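Local coordinates for protein putative poly(3-hydroxybutyrate) depolymerase LpqC (Bordetella parapertussis 12822, PDB 3D0K) that probably hydrolyses ester bonds, as a putative poly(3-hydroxybutyrate) depolymerase with an alpha-beta-alpha sandwich architecture, at residues F73-P76 with A77-H81. Sequence-based numbering, arbitrary orientation.
Sequences FWIP and AADRH
I75 lays its CG2 methyl alongside the carboxylate of D79, one helical turn later, with 3.5 Å between I75 CG2 and D79 OD2. The two side chains leave the helix in a common direction, flank to flank. With chi1 of I75 at -70°, CG1 lies beside the backbone N and anti to the carbonyl carbon, which leaves CG2 anti to the N and next to the acid. The acid's polar end is engaged elsewhere: D79 OD1 is hydrogen-bonded to the hydroxyl of Y45, on strand 40-46, so the methyl flanks a group already tied to the sheet.

Along the main chain, the amides of A78, D79 and R80 donate to the carbonyls of W74, I75 and P76, each four residues earlier. The shortest of the three joins D79 N to I75 O at 2.8 Å, and it is fairly straight at the hydrogen (159°). P76, with no N-H to offer, is readily accommodated near the start of a helix, where amides lack a carbonyl partner four residues back within the helix. The amide of A77 is served instead by a water, which accepts from A77 N at 3.0 Å and donates to F73 O at 2.8 Å, joining the two through a single molecule.

In this alpha-beta-alpha sandwich, helix 75-81 leads from helix 67-73 into strand 84-89. W74 packs inward against V57 and V59 of strand 56-60 and meets F145 edge-to-face. The W74 ring reaches A77 obliquely, CE3 lying 4.4 Å from A77 CB. At the far end, R80 CG sits over the centre of the H81 ring, 3.9 Å above its plane, and the R80 guanidinium forms a salt bridge with D286.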
loop_
_atom_site.group_PDB
_atom_site.type_symbol
_atom_site.label_atom_id
_atom_site.label_comp_id
_atom_site.label_asym_id
_atom_site.label_seq_id
_atom_site.Cartn_x
_atom_site.Cartn_y
_atom_site.Cartn_z
ATOM N N PHE A 73 -1.422 14.981 0.033
ATOM C CA PHE A 73 -2.857 14.648 -0.137
ATOM C C PHE A 73 -3.527 14.311 1.187
ATOM O O PHE A 73 -4.729 14.543 1.339
ATOM C CB PHE A 73 -3.058 13.412 -1.022
ATOM C CG PHE A 73 -2.533 13.553 -2.406
ATOM C CD1 PHE A 73 -2.338 14.800 -2.985
ATOM C CD2 PHE A 73 -2.229 12.388 -3.146
ATOM C CE1 PHE A 73 -1.837 14.918 -4.323
ATOM C CE2 PHE A 73 -1.744 12.477 -4.480
ATOM C CZ PHE A 73 -1.532 13.758 -5.053
ATOM N N TRP A 74 -2.760 13.744 2.131
ATOM C CA TRP A 74 -3.273 13.322 3.432
ATOM C C TRP A 74 -3.240 14.382 4.549
ATOM O O TRP A 74 -3.715 14.117 5.654
ATOM C CB TRP A 74 -2.551 12.059 3.906
ATOM C CG TRP A 74 -3.038 10.823 3.176
ATOM C CD1 TRP A 74 -2.698 10.406 1.886
ATOM C CD2 TRP A 74 -4.003 9.912 3.659
ATOM N NE1 TRP A 74 -3.380 9.224 1.575
ATOM C CE2 TRP A 74 -4.193 8.914 2.646
ATOM C CE3 TRP A 74 -4.703 9.793 4.886
ATOM C CZ2 TRP A 74 -5.068 7.833 2.825
ATOM C CZ3 TRP A 74 -5.578 8.716 5.058
ATOM C CH2 TRP A 74 -5.750 7.750 4.020
ATOM N N ILE A 75 -2.662 15.551 4.278
ATOM C CA ILE A 75 -2.618 16.625 5.287
ATOM C C ILE A 75 -3.989 17.034 5.902
ATOM O O ILE A 75 -4.135 17.086 7.137
ATOM C CB ILE A 75 -1.781 17.833 4.817
ATOM C CG1 ILE A 75 -0.268 17.433 4.788
ATOM C CG2 ILE A 75 -1.999 19.063 5.765
ATOM C CD1 ILE A 75 0.607 18.507 4.058
ATOM N N PRO A 76 -4.990 17.340 5.069
ATOM C CA PRO A 76 -6.249 17.747 5.694
ATOM C C PRO A 76 -6.858 16.686 6.623
ATOM O O PRO A 76 -7.306 17.024 7.718
ATOM C CB PRO A 76 -7.156 18.046 4.484
ATOM C CG PRO A 76 -6.156 18.348 3.354
ATOM C CD PRO A 76 -5.067 17.373 3.586
ATOM N N ALA A 77 -6.832 15.418 6.212
ATOM C CA ALA A 77 -7.295 14.328 7.085
ATOM C C ALA A 77 -6.411 14.214 8.366
ATOM O O ALA A 77 -6.933 13.950 9.457
ATOM C CB ALA A 77 -7.346 12.966 6.292
ATOM N N ALA A 78 -5.086 14.410 8.227
ATOM C CA ALA A 78 -4.155 14.309 9.377
ATOM C C ALA A 78 -4.451 15.424 10.345
ATOM O O ALA A 78 -4.428 15.228 11.556
ATOM C CB ALA A 78 -2.686 14.403 8.921
ATOM N N ASP A 79 -4.733 16.610 9.817
ATOM C CA ASP A 79 -5.025 17.768 10.710
ATOM C C ASP A 79 -6.339 17.547 11.464
ATOM O O ASP A 79 -6.450 17.899 12.653
ATOM C CB ASP A 79 -5.157 19.030 9.871
ATOM C CG ASP A 79 -3.818 19.548 9.395
ATOM O OD1 ASP A 79 -2.774 19.147 9.952
ATOM O OD2 ASP A 79 -3.799 20.367 8.450
ATOM N N ARG A 80 -7.350 17.010 10.769
ATOM C CA ARG A 80 -8.691 16.782 11.379
ATOM C C ARG A 80 -8.650 15.630 12.422
ATOM O O ARG A 80 -9.100 15.756 13.568
ATOM C CB ARG A 80 -9.715 16.505 10.262
ATOM C CG ARG A 80 -11.149 16.265 10.736
ATOM C CD ARG A 80 -12.155 16.848 9.719
ATOM N NE ARG A 80 -13.503 16.279 9.866
ATOM C CZ ARG A 80 -13.970 15.242 9.161
ATOM N NH1 ARG A 80 -13.229 14.651 8.220
ATOM N NH2 ARG A 80 -15.199 14.808 9.384
ATOM N N HIS A 81 -8.031 14.527 12.038
ATOM C CA HIS A 81 -8.040 13.331 12.850
ATOM C C HIS A 81 -6.808 13.095 13.683
ATOM O O HIS A 81 -6.792 12.120 14.449
ATOM C CB HIS A 81 -8.341 12.105 11.972
ATOM C CG HIS A 81 -9.627 12.214 11.230
ATOM N ND1 HIS A 81 -10.846 12.148 11.865
ATOM C CD2 HIS A 81 -9.890 12.415 9.919
ATOM C CE1 HIS A 81 -11.805 12.305 10.975
ATOM N NE2 HIS A 81 -11.256 12.444 9.783
HETATM O O HOH W 1 -6.627 14.477 3.378
#